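Local atomic coordinates of putative peptidase (Clostridium acetobutylicum, PDB entry 3K9T), a protein that binds one zinc ion per subunit of a homotrimer, probably acts in biosynthesis of modified polysaccharides and is not expected to be a peptidase despite its aminopeptidase-like region. Residues Y172-L178 and T216-F222; M2-Y8 and A210-T216; A76-S81 and D152-I158. The contacts are given in a common frame with arbitrary orientation. Residues are numbered along the deposited sequence.

From the N terminus, the chain enters contact 2 at once with residues 2-8, but their partner, 210-216, comes only some two hundred residues later. Nested inside that long loop is contact 3, where strands 70-79 and 153-163 pair within the insert domain, its centre about 52 and 54 Å from those of contacts 1 and 2. The chain then returns to the aminopeptidase-like domain as strand 166-174. Its end, 172-178, opens contact 1 before contact 2 has closed, so contacts 1 and 2 cross: 210-216 completes contact 2, and 216-222 completes contact 1. These two share Thr216 and touch through Tyr172-Ser212 and Glu177-Lys215, tying the N-terminal helix and helix 194-211 to the large mixed sheet.

Contact 1: residues Y172-L178 and T216-F222; sequences YYIRGEL and TKYSYRF
The hydrogen-bonded pairs Tyr172-Phe222 and Ile174-Tyr220 join 172-174 to 219-222: Tyr172 N to Phe222 O (3.0 Å), Phe222 N to Tyr172 O (2.8 Å), Ile174 N to Tyr220 O (2.8 Å) and Tyr220 N to Ile174 O (2.9 Å). Ser219 OG (chi1 m) accepts from Gly176 N (2.9 Å) and donates to Leu178 O (2.8 Å), its short hydroxyl bridging backbone. Glu177 N reaches Thr216 O (3.1 Å) and Leu178 N reaches Lys217 O (2.8 Å). Gly176 fits because a CB would collide with Tyr218 O. The strands run antiparallel at 172°, axes approaching to 4.7 Å, as neighbours in the mixed sheet of the aminopeptidase-like domain, where 219-225 also pairs with 181-187. Tyr173 and Arg221, the non-hydrogen-bonded pair in between, share one face: Tyr173 CD1 lies 3.5 Å from Arg221 NH2, over the guanidinium, whose charge meets Glu181 and Glu171. On the other face Ile174 CD1 touches Phe222 CE1 at 3.8 Å, and Tyr172 CD2 meets Phe222 CD1 at 3.9 Å; Ile174 and Phe222 pack on helix 194-211.

Contact 2: residues M2-Y8 and A210-T216; sequences MEEINKY and ALSKLKT
Leu214, Tyr8 and Met2, a selenomethionine, carry this apolar contact, which no direct hydrogen bond crosses. Residues 2-8 take in the chain start and part of helix 5-10; 210-216 leaves helix 194-211 through a type I turn, Leu211 to Leu214. Met2 CA lies 7.0 Å from Leu214 CA and Tyr8 CA 7.2 Å from Ala210 CA, so the segments run in opposite senses. Leu214 is extended (-118/156; chi m, t), and its branched end fits among four side chains: CD1 meets Met2 SE at 3.7 Å and Ile5 CG1 at 3.9 Å, CD2 meets Glu4 CB at 3.7 Å and Tyr8 CE2 at 4.1 Å. Unbranched Met2, bent at chi2 and chi3 (t, p, p), brings CE 3.0 Å from Lys215 O. Flat Tyr8 (chi1 m) receives Ala210, whose small CB makes a CH-pi contact 4.2 Å from the ring centroid. A water bridges Glu4 OE1 (2.7 Å) weakly to Lys215 N (3.4 Å). The arrangement packs an N-terminal helix against a helix-to-strand connection of the aminopeptidase-like alpha/beta domain.

Contact 3: residues A76-S81 and D152-I158; sequences AYVRNS and DDYEVVI
This is an antiparallel strand pairing at the centre of the four-stranded antiparallel sheet of the insert domain, far from the zinc site. Strands 76-79 and 153-158 run at 177° with axes approaching to 4.6 Å; 85-88 flanks the first and 103-108 the second. In the hydrogen-bonded pair Tyr77-Val157, Tyr77 N reaches Val157 O at 2.7 Å and Val157 N reaches Tyr77 O at 2.8 Å; in Arg79-Glu155, Arg79 N reaches Glu155 O at 2.7 Å and Glu155 N reaches Arg79 O at 2.8 Å. Ala76-Ile158 and Val78-Val156 are non-hydrogen-bonded pairs. Their aliphatic side chains point to a buried face and touch Phe139, where small Ala76 leaves room for Ile158 (CB to CG1, 4.3 Å). Val78 CG1 also meets Tyr154 CD1 at 3.7 Å. The other face is partly exposed, which suits the polar ends of Tyr77, Arg79 and Glu155; Val157 there is covered by the Tyr77 ring (chi1 p), its CB 3.8 Å from the ring centroid in a CH-pi contact, and Lys85 adds a cation-pi contact to Tyr77. Arg79 and Glu155, both t at chi1 and chi2, with Arg79 bending at chi3, form a cross-strand salt bridge, NH1 to OE1, at 2.6 Å. Past this pair, the CA-to-CB bond of Asp152 points toward 76-81, and its OD2 accepts a hydrogen bond from Ser81 N at 3.3 Å.

Contact 1: residues Y172-L178 and T216-F222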
loop_
_atom_site.group_PDB
_atom_site.type_symbol
_atom_site.label_atom_id
_atom_site.label_comp_id
_atom_site.label_asym_id
_atom_site.label_seq_id
_atom_site.Cartn_x
_atom_site.Cartn_y
_atom_site.Cartn_z
ATOM N N TYR A 172 -23.766 -10.188 -32.128
ATOM C CA TYR A 172 -23.864 -8.955 -32.903
ATOM C C TYR A 172 -22.524 -8.234 -32.823
ATOM O O TYR A 172 -21.957 -8.095 -31.736
ATOM C CB TYR A 172 -24.976 -8.077 -32.367
ATOM C CG TYR A 172 -25.096 -6.738 -33.053
ATOM C CD1 TYR A 172 -25.108 -6.636 -34.445
ATOM C CD2 TYR A 172 -25.245 -5.570 -32.308
ATOM C CE1 TYR A 172 -25.223 -5.414 -35.054
ATOM C CE2 TYR A 172 -25.374 -4.341 -32.917
ATOM C CZ TYR A 172 -25.362 -4.271 -34.283
ATOM O OH TYR A 172 -25.493 -3.047 -34.867
ATOM N N TYR A 173 -22.009 -7.827 -33.978
ATOM C CA TYR A 173 -20.702 -7.167 -34.089
ATOM C C TYR A 173 -20.812 -5.799 -34.745
ATOM O O TYR A 173 -21.375 -5.689 -35.800
ATOM C CB TYR A 173 -19.785 -8.003 -34.950
ATOM C CG TYR A 173 -18.413 -7.430 -35.113
ATOM C CD1 TYR A 173 -17.515 -7.429 -34.052
ATOM C CD2 TYR A 173 -18.000 -6.888 -36.326
ATOM C CE1 TYR A 173 -16.265 -6.917 -34.192
ATOM C CE2 TYR A 173 -16.723 -6.358 -36.474
ATOM C CZ TYR A 173 -15.878 -6.380 -35.410
ATOM O OH TYR A 173 -14.625 -5.873 -35.539
ATOM N N ILE A 174 -20.291 -4.772 -34.090
ATOM C CA ILE A 174 -20.204 -3.430 -34.625
ATOM C C ILE A 174 -18.726 -3.182 -34.921
ATOM O O ILE A 174 -17.877 -3.281 -34.015
ATOM C CB ILE A 174 -20.673 -2.381 -33.608
ATOM C CG1 ILE A 174 -22.136 -2.596 -33.239
ATOM C CG2 ILE A 174 -20.477 -0.965 -34.134
ATOM C CD1 ILE A 174 -22.622 -1.667 -32.129
ATOM N N ARG A 175 -18.427 -2.903 -36.190
ATOM C CA ARG A 175 -17.065 -2.539 -36.624
ATOM C C ARG A 175 -16.743 -1.068 -36.303
ATOM O O ARG A 175 -17.453 -0.146 -36.721
ATOM C CB ARG A 175 -16.884 -2.784 -38.144
ATOM C CG ARG A 175 -15.460 -2.613 -38.679
ATOM C CD ARG A 175 -14.408 -3.153 -37.653
ATOM N NE ARG A 175 -13.131 -3.540 -38.254
ATOM C CZ ARG A 175 -12.059 -2.758 -38.369
ATOM N NH1 ARG A 175 -12.064 -1.511 -37.917
ATOM N NH2 ARG A 175 -10.964 -3.231 -38.955
ATOM N N GLY A 176 -15.671 -0.852 -35.562
ATOM C CA GLY A 176 -15.221 0.502 -35.263
ATOM C C GLY A 176 -14.082 0.917 -36.177
ATOM O O GLY A 176 -13.753 0.206 -37.119
ATOM N N GLU A 177 -13.487 2.072 -35.911
ATOM C CA GLU A 177 -12.325 2.504 -36.675
ATOM C C GLU A 177 -11.249 1.479 -36.530
ATOM O O GLU A 177 -10.539 1.233 -37.483
ATOM C CB GLU A 177 -11.767 3.863 -36.206
ATOM C CG GLU A 177 -12.708 5.049 -36.428
ATOM C CD GLU A 177 -13.283 5.080 -37.849
ATOM O OE1 GLU A 177 -12.488 5.295 -38.806
ATOM O OE2 GLU A 177 -14.525 4.883 -38.004
ATOM N N LEU A 178 -11.148 0.881 -35.337
ATOM C CA LEU A 178 -10.142 -0.110 -35.020
ATOM C C LEU A 178 -10.718 -1.482 -34.806
ATOM O O LEU A 178 -11.853 -1.610 -34.374
ATOM C CB LEU A 178 -9.431 0.294 -33.737
ATOM C CG LEU A 178 -8.704 1.640 -33.686
ATOM C CD1 LEU A 178 -7.995 1.671 -32.363
ATOM C CD2 LEU A 178 -7.681 1.867 -34.857
ATOM N N THR A 216 -17.918 4.635 -33.560
ATOM C CA THR A 216 -17.016 4.276 -32.453
ATOM C C THR A 216 -15.591 4.012 -32.905
ATOM O O THR A 216 -15.372 3.620 -34.040
ATOM C CB THR A 216 -17.520 3.015 -31.680
ATOM O OG1 THR A 216 -17.532 1.872 -32.556
ATOM C CG2 THR A 216 -18.904 3.252 -31.126
ATOM N N LYS A 217 -14.636 4.255 -32.000
ATOM C CA LYS A 217 -13.201 3.996 -32.234
ATOM C C LYS A 217 -12.987 2.496 -32.163
ATOM O O LYS A 217 -12.363 1.886 -33.038
ATOM C CB LYS A 217 -12.334 4.705 -31.166
ATOM C CG LYS A 217 -10.792 4.430 -31.163
ATOM C CD LYS A 217 -10.093 5.231 -30.002
ATOM C CE LYS A 217 -8.790 4.575 -29.462
ATOM N NZ LYS A 217 -7.864 5.531 -28.743
ATOM N N TYR A 218 -13.515 1.917 -31.102
ATOM C CA TYR A 218 -13.421 0.492 -30.915
ATOM C C TYR A 218 -14.557 -0.282 -31.603
ATOM O O TYR A 218 -15.605 0.274 -31.945
ATOM C CB TYR A 218 -13.392 0.140 -29.434
ATOM C CG TYR A 218 -12.152 0.585 -28.713
ATOM C CD1 TYR A 218 -10.960 -0.103 -28.853
ATOM C CD2 TYR A 218 -12.177 1.677 -27.866
ATOM C CE1 TYR A 218 -9.821 0.298 -28.176
ATOM C CE2 TYR A 218 -11.054 2.080 -27.200
ATOM C CZ TYR A 218 -9.883 1.386 -27.341
ATOM O OH TYR A 218 -8.786 1.799 -26.638
ATOM N N SER A 219 -14.277 -1.559 -31.837
ATOM C CA SER A 219 -15.243 -2.508 -32.321
ATOM C C SER A 219 -15.875 -3.088 -31.081
ATOM O O SER A 219 -15.240 -3.128 -30.034
ATOM C CB SER A 219 -14.588 -3.600 -33.157
ATOM O OG SER A 219 -14.179 -3.084 -34.413
ATOM N N TYR A 220 -17.143 -3.477 -31.203
ATOM C CA TYR A 220 -17.906 -4.000 -30.101
ATOM C C TYR A 220 -18.587 -5.291 -30.509
ATOM O O TYR A 220 -19.181 -5.354 -31.568
ATOM C CB TYR A 220 -18.942 -2.963 -29.644
ATOM C CG TYR A 220 -18.321 -1.798 -28.954
ATOM C CD1 TYR A 220 -17.722 -0.775 -29.698
ATOM C CD2 TYR A 220 -18.317 -1.706 -27.548
ATOM C CE1 TYR A 220 -17.133 0.301 -29.072
ATOM C CE2 TYR A 220 -17.729 -0.614 -26.895
ATOM C CZ TYR A 220 -17.114 0.376 -27.673
ATOM O OH TYR A 220 -16.520 1.463 -27.081
ATOM N N ARG A 221 -18.485 -6.312 -29.664
ATOM C CA ARG A 221 -19.139 -7.583 -29.897
ATOM C C ARG A 221 -20.043 -7.902 -28.746
ATOM O O ARG A 221 -19.649 -7.792 -27.590
ATOM C CB ARG A 221 -18.126 -8.681 -30.024
ATOM C CG ARG A 221 -18.701 -10.052 -30.412
ATOM C CD ARG A 221 -17.577 -11.121 -30.494
ATOM N NE ARG A 221 -16.516 -10.677 -31.396
ATOM C CZ ARG A 221 -16.593 -10.692 -32.732
ATOM N NH1 ARG A 221 -17.662 -11.166 -33.342
ATOM N NH2 ARG A 221 -15.580 -10.246 -33.477
ATOM N N PHE A 222 -21.261 -8.332 -29.058
ATOM C CA PHE A 222 -22.225 -8.636 -28.025
ATOM C C PHE A 222 -22.603 -10.098 -28.153
ATOM O O PHE A 222 -23.147 -10.486 -29.161
ATOM C CB PHE A 222 -23.447 -7.782 -28.206
ATOM C CG PHE A 222 -23.183 -6.336 -28.218
ATOM C CD1 PHE A 222 -22.713 -5.715 -29.370
ATOM C CD2 PHE A 222 -23.457 -5.565 -27.100
ATOM C CE1 PHE A 222 -22.476 -4.331 -29.404
ATOM C CE2 PHE A 222 -23.230 -4.190 -27.118
ATOM C CZ PHE A 222 -22.729 -3.569 -28.278
HETATM O O HOH W 1 -18.959 2.159 -34.764
HETATM O O HOH W 2 -16.635 3.620 -36.603
#

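Contact 2: residues M2-Y8 and A210-T216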
loop_
_atom_site.group_PDB
_atom_site.type_symbol
_atom_site.label_atom_id
_atom_site.label_comp_id
_atom_site.label_asym_id
_atom_site.label_seq_id
_atom_site.Cartn_x
_atom_site.Cartn_y
_atom_site.Cartn_z
HETATM N N MSE A 2 -18.510 11.120 -30.039
HETATM C CA MSE A 2 -19.021 10.209 -28.998
HETATM C C MSE A 2 -19.847 11.051 -27.988
HETATM O O MSE A 2 -20.550 10.502 -27.119
HETATM C CB MSE A 2 -17.885 9.489 -28.280
HETATM C CG MSE A 2 -18.347 8.228 -27.547
HETATM SE SE MSE A 2 -19.173 6.867 -28.751
HETATM C CE MSE A 2 -17.837 6.994 -30.149
ATOM N N GLU A 3 -19.745 12.385 -28.084
ATOM C CA GLU A 3 -20.608 13.274 -27.325
ATOM C C GLU A 3 -22.082 12.970 -27.661
ATOM O O GLU A 3 -22.981 13.246 -26.860
ATOM C CB GLU A 3 -20.253 14.759 -27.539
ATOM C CG GLU A 3 -18.903 15.197 -26.951
ATOM C CD GLU A 3 -18.700 14.893 -25.439
ATOM O OE1 GLU A 3 -19.604 15.169 -24.641
ATOM O OE2 GLU A 3 -17.614 14.400 -25.034
ATOM N N GLU A 4 -22.318 12.359 -28.820
ATOM C CA GLU A 4 -23.661 11.893 -29.169
ATOM C C GLU A 4 -24.262 10.860 -28.203
ATOM O O GLU A 4 -25.473 10.691 -28.179
ATOM C CB GLU A 4 -23.688 11.355 -30.593
ATOM C CG GLU A 4 -23.579 12.471 -31.648
ATOM C CD GLU A 4 -23.998 11.998 -33.013
ATOM O OE1 GLU A 4 -23.927 10.768 -33.253
ATOM O OE2 GLU A 4 -24.404 12.846 -33.846
ATOM N N ILE A 5 -23.430 10.186 -27.414
ATOM C CA ILE A 5 -23.922 9.287 -26.385
ATOM C C ILE A 5 -24.660 10.065 -25.276
ATOM O O ILE A 5 -25.493 9.499 -24.568
ATOM C CB ILE A 5 -22.766 8.446 -25.748
ATOM C CG1 ILE A 5 -23.210 7.005 -25.476
ATOM C CG2 ILE A 5 -22.266 9.092 -24.495
ATOM C CD1 ILE A 5 -22.077 6.056 -25.073
ATOM N N ASN A 6 -24.354 11.352 -25.113
ATOM C CA ASN A 6 -24.923 12.121 -24.011
ATOM C C ASN A 6 -26.456 12.125 -24.010
ATOM O O ASN A 6 -27.066 12.066 -22.965
ATOM C CB ASN A 6 -24.402 13.557 -23.999
ATOM C CG ASN A 6 -22.883 13.658 -23.820
ATOM O OD1 ASN A 6 -22.171 12.677 -23.597
ATOM N ND2 ASN A 6 -22.383 14.874 -23.941
ATOM N N LYS A 7 -27.072 12.163 -25.182
ATOM C CA LYS A 7 -28.526 12.238 -25.263
ATOM C C LYS A 7 -29.122 10.922 -24.800
ATOM O O LYS A 7 -30.206 10.932 -24.218
ATOM C CB LYS A 7 -29.023 12.636 -26.682
ATOM C CG LYS A 7 -28.529 11.706 -27.809
ATOM C CD LYS A 7 -28.861 12.163 -29.270
ATOM C CE LYS A 7 -27.899 11.497 -30.354
ATOM N NZ LYS A 7 -26.660 12.320 -30.728
ATOM N N TYR A 8 -28.423 9.807 -25.062
ATOM C CA TYR A 8 -28.873 8.501 -24.599
ATOM C C TYR A 8 -28.788 8.407 -23.068
ATOM O O TYR A 8 -29.702 7.881 -22.421
ATOM C CB TYR A 8 -28.072 7.364 -25.245
ATOM C CG TYR A 8 -28.307 7.244 -26.739
ATOM C CD1 TYR A 8 -29.412 6.576 -27.250
ATOM C CD2 TYR A 8 -27.425 7.795 -27.633
ATOM C CE1 TYR A 8 -29.624 6.492 -28.624
ATOM C CE2 TYR A 8 -27.624 7.716 -28.985
ATOM C CZ TYR A 8 -28.724 7.077 -29.482
ATOM O OH TYR A 8 -28.873 7.013 -30.849
ATOM N N ALA A 210 -28.113 1.387 -28.834
ATOM C CA ALA A 210 -27.541 2.740 -28.789
ATOM C C ALA A 210 -26.201 2.840 -29.567
ATOM O O ALA A 210 -26.022 3.741 -30.364
ATOM C CB ALA A 210 -27.358 3.213 -27.321
ATOM N N LEU A 211 -25.270 1.921 -29.332
ATOM C CA LEU A 211 -23.951 1.973 -29.978
ATOM C C LEU A 211 -24.009 1.882 -31.505
ATOM O O LEU A 211 -23.231 2.526 -32.202
ATOM C CB LEU A 211 -23.005 0.913 -29.417
ATOM C CG LEU A 211 -22.302 1.245 -28.103
ATOM C CD1 LEU A 211 -21.184 0.217 -27.883
ATOM C CD2 LEU A 211 -21.739 2.644 -28.108
ATOM N N SER A 212 -24.941 1.069 -31.989
ATOM C CA SER A 212 -25.280 0.949 -33.393
ATOM C C SER A 212 -25.430 2.263 -34.124
ATOM O O SER A 212 -25.245 2.311 -35.325
ATOM C CB SER A 212 -26.635 0.246 -33.524
ATOM O OG SER A 212 -26.488 -1.125 -33.316
ATOM N N LYS A 213 -25.850 3.291 -33.406
ATOM C CA LYS A 213 -26.143 4.576 -33.993
ATOM C C LYS A 213 -24.985 5.563 -33.921
ATOM O O LYS A 213 -25.122 6.692 -34.387
ATOM C CB LYS A 213 -27.380 5.127 -33.297
ATOM C CG LYS A 213 -28.611 4.242 -33.598
ATOM C CD LYS A 213 -29.839 4.652 -32.847
ATOM C CE LYS A 213 -31.083 3.919 -33.375
ATOM N NZ LYS A 213 -30.994 2.470 -33.302
ATOM N N LEU A 214 -23.843 5.130 -33.378
ATOM C CA LEU A 214 -22.684 5.991 -33.155
ATOM C C LEU A 214 -21.459 5.533 -33.949
ATOM O O LEU A 214 -21.318 4.363 -34.294
ATOM C CB LEU A 214 -22.315 5.960 -31.675
ATOM C CG LEU A 214 -23.386 6.272 -30.637
ATOM C CD1 LEU A 214 -22.778 6.200 -29.257
ATOM C CD2 LEU A 214 -23.942 7.654 -30.888
ATOM N N LYS A 215 -20.557 6.465 -34.214
ATOM C CA LYS A 215 -19.309 6.162 -34.896
ATOM C C LYS A 215 -18.272 5.896 -33.793
ATOM O O LYS A 215 -17.811 6.821 -33.153
ATOM C CB LYS A 215 -18.913 7.362 -35.758
ATOM C CG LYS A 215 -17.592 7.196 -36.558
ATOM C CD LYS A 215 -17.239 8.489 -37.350
ATOM C CE LYS A 215 -15.773 8.515 -37.840
ATOM N NZ LYS A 215 -15.535 7.603 -38.993
ATOM N N THR A 216 -17.918 4.635 -33.560
ATOM C CA THR A 216 -17.016 4.276 -32.453
ATOM C C THR A 216 -15.591 4.012 -32.905
ATOM O O THR A 216 -15.372 3.620 -34.040
ATOM C CB THR A 216 -17.520 3.015 -31.680
ATOM O OG1 THR A 216 -17.532 1.872 -32.556
ATOM C CG2 THR A 216 -18.904 3.252 -31.126
HETATM O O HOH W 3 -21.581 9.511 -33.223
#

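Contact 3: residues A76-S81 and D152-I158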
loop_
_atom_site.group_PDB
_atom_site.type_symbol
_atom_site.label_atom_id
_atom_site.label_comp_id
_atom_site.label_asym_id
_atom_site.label_seq_id
_atom_site.Cartn_x
_atom_site.Cartn_y
_atom_site.Cartn_z
ATOM N N ALA A 76 -46.108 -29.742 -18.483
ATOM C CA ALA A 76 -45.762 -30.532 -17.316
ATOM C C ALA A 76 -46.811 -30.247 -16.258
ATOM O O ALA A 76 -47.293 -29.110 -16.150
ATOM C CB ALA A 76 -44.401 -30.181 -16.813
ATOM N N TYR A 77 -47.194 -31.283 -15.504
ATOM C CA TYR A 77 -48.150 -31.129 -14.401
ATOM C C TYR A 77 -48.224 -32.354 -13.493
ATOM O O TYR A 77 -47.873 -33.466 -13.909
ATOM C CB TYR A 77 -49.567 -30.780 -14.911
ATOM C CG TYR A 77 -50.120 -31.684 -16.009
ATOM C CD1 TYR A 77 -50.851 -32.837 -15.711
ATOM C CD2 TYR A 77 -49.945 -31.351 -17.353
ATOM C CE1 TYR A 77 -51.360 -33.651 -16.735
ATOM C CE2 TYR A 77 -50.452 -32.140 -18.362
ATOM C CZ TYR A 77 -51.159 -33.289 -18.054
ATOM O OH TYR A 77 -51.652 -34.048 -19.098
ATOM N N VAL A 78 -48.625 -32.100 -12.241
ATOM C CA VAL A 78 -48.995 -33.122 -11.277
ATOM C C VAL A 78 -50.494 -32.891 -11.056
ATOM O O VAL A 78 -50.925 -31.803 -10.671
ATOM C CB VAL A 78 -48.255 -32.993 -9.931
ATOM C CG1 VAL A 78 -48.841 -33.980 -8.912
ATOM C CG2 VAL A 78 -46.730 -33.191 -10.107
ATOM N N ARG A 79 -51.292 -33.913 -11.322
ATOM C CA ARG A 79 -52.743 -33.784 -11.239
ATOM C C ARG A 79 -53.288 -34.748 -10.195
ATOM O O ARG A 79 -52.821 -35.875 -10.110
ATOM C CB ARG A 79 -53.319 -34.118 -12.594
ATOM C CG ARG A 79 -54.748 -33.755 -12.770
ATOM C CD ARG A 79 -55.241 -34.360 -14.068
ATOM N NE ARG A 79 -55.334 -33.395 -15.162
ATOM C CZ ARG A 79 -55.029 -33.651 -16.434
ATOM N NH1 ARG A 79 -54.519 -34.830 -16.801
ATOM N NH2 ARG A 79 -55.179 -32.693 -17.348
ATOM N N ASN A 80 -54.257 -34.314 -9.392
ATOM C CA ASN A 80 -54.848 -35.204 -8.379
ATOM C C ASN A 80 -56.064 -35.963 -8.952
ATOM O O ASN A 80 -56.493 -35.693 -10.080
ATOM C CB ASN A 80 -55.175 -34.441 -7.080
ATOM C CG ASN A 80 -56.335 -33.461 -7.233
ATOM O OD1 ASN A 80 -57.143 -33.565 -8.163
ATOM N ND2 ASN A 80 -56.418 -32.501 -6.313
ATOM N N SER A 81 -56.608 -36.909 -8.178
ATOM C CA SER A 81 -57.747 -37.763 -8.624
ATOM C C SER A 81 -58.995 -36.952 -8.902
ATOM O O SER A 81 -59.801 -37.329 -9.742
ATOM C CB SER A 81 -58.113 -38.810 -7.579
ATOM O OG SER A 81 -57.066 -39.008 -6.663
ATOM N N ASP A 152 -52.632 -39.498 -1.980
ATOM C CA ASP A 152 -53.481 -39.587 -3.160
ATOM C C ASP A 152 -52.748 -40.326 -4.273
ATOM O O ASP A 152 -51.576 -40.695 -4.110
ATOM C CB ASP A 152 -53.845 -38.157 -3.635
ATOM C CG ASP A 152 -55.034 -38.121 -4.565
ATOM O OD1 ASP A 152 -55.720 -39.137 -4.674
ATOM O OD2 ASP A 152 -55.293 -37.087 -5.203
ATOM N N ASP A 153 -53.463 -40.583 -5.371
ATOM C CA ASP A 153 -52.858 -41.062 -6.610
ATOM C C ASP A 153 -52.834 -39.859 -7.522
ATOM O O ASP A 153 -53.869 -39.237 -7.813
ATOM C CB ASP A 153 -53.620 -42.230 -7.259
ATOM C CG ASP A 153 -53.273 -43.577 -6.637
ATOM O OD1 ASP A 153 -52.065 -43.929 -6.562
ATOM O OD2 ASP A 153 -54.218 -44.283 -6.228
ATOM N N TYR A 154 -51.624 -39.520 -7.942
ATOM C CA TYR A 154 -51.403 -38.356 -8.757
ATOM C C TYR A 154 -50.962 -38.780 -10.143
ATOM O O TYR A 154 -50.161 -39.688 -10.275
ATOM C CB TYR A 154 -50.324 -37.473 -8.114
ATOM C CG TYR A 154 -50.749 -36.769 -6.840
ATOM C CD1 TYR A 154 -51.507 -35.599 -6.894
ATOM C CD2 TYR A 154 -50.379 -37.259 -5.585
ATOM C CE1 TYR A 154 -51.901 -34.941 -5.739
ATOM C CE2 TYR A 154 -50.759 -36.599 -4.414
ATOM C CZ TYR A 154 -51.526 -35.433 -4.498
ATOM O OH TYR A 154 -51.927 -34.760 -3.355
ATOM N N GLU A 155 -51.517 -38.137 -11.167
ATOM C CA GLU A 155 -51.007 -38.253 -12.527
ATOM C C GLU A 155 -49.833 -37.269 -12.627
ATOM O O GLU A 155 -49.972 -36.082 -12.296
ATOM C CB GLU A 155 -52.076 -37.887 -13.560
ATOM C CG GLU A 155 -51.772 -38.399 -14.974
ATOM C CD GLU A 155 -52.679 -37.807 -16.049
ATOM O OE1 GLU A 155 -53.531 -36.954 -15.737
ATOM O OE2 GLU A 155 -52.520 -38.181 -17.226
ATOM N N VAL A 156 -48.683 -37.780 -13.053
ATOM C CA VAL A 156 -47.466 -37.007 -13.166
ATOM C C VAL A 156 -47.032 -36.999 -14.617
ATOM O O VAL A 156 -46.674 -38.038 -15.172
ATOM C CB VAL A 156 -46.358 -37.616 -12.310
ATOM C CG1 VAL A 156 -45.065 -36.776 -12.412
ATOM C CG2 VAL A 156 -46.841 -37.747 -10.859
ATOM N N VAL A 157 -47.066 -35.813 -15.216
ATOM C CA VAL A 157 -46.739 -35.632 -16.612
ATOM C C VAL A 157 -45.670 -34.552 -16.796
ATOM O O VAL A 157 -45.840 -33.419 -16.342
ATOM C CB VAL A 157 -47.995 -35.186 -17.418
ATOM C CG1 VAL A 157 -47.617 -34.868 -18.849
ATOM C CG2 VAL A 157 -49.072 -36.239 -17.372
ATOM N N ILE A 158 -44.558 -34.933 -17.415
ATOM C CA ILE A 158 -43.591 -33.987 -17.955
ATOM C C ILE A 158 -43.452 -34.354 -19.438
ATOM O O ILE A 158 -42.808 -35.351 -19.777
ATOM C CB ILE A 158 -42.190 -34.049 -17.293
ATOM C CG1 ILE A 158 -42.255 -33.715 -15.801
ATOM C CG2 ILE A 158 -41.248 -33.085 -17.995
ATOM C CD1 ILE A 158 -40.922 -33.998 -15.035
#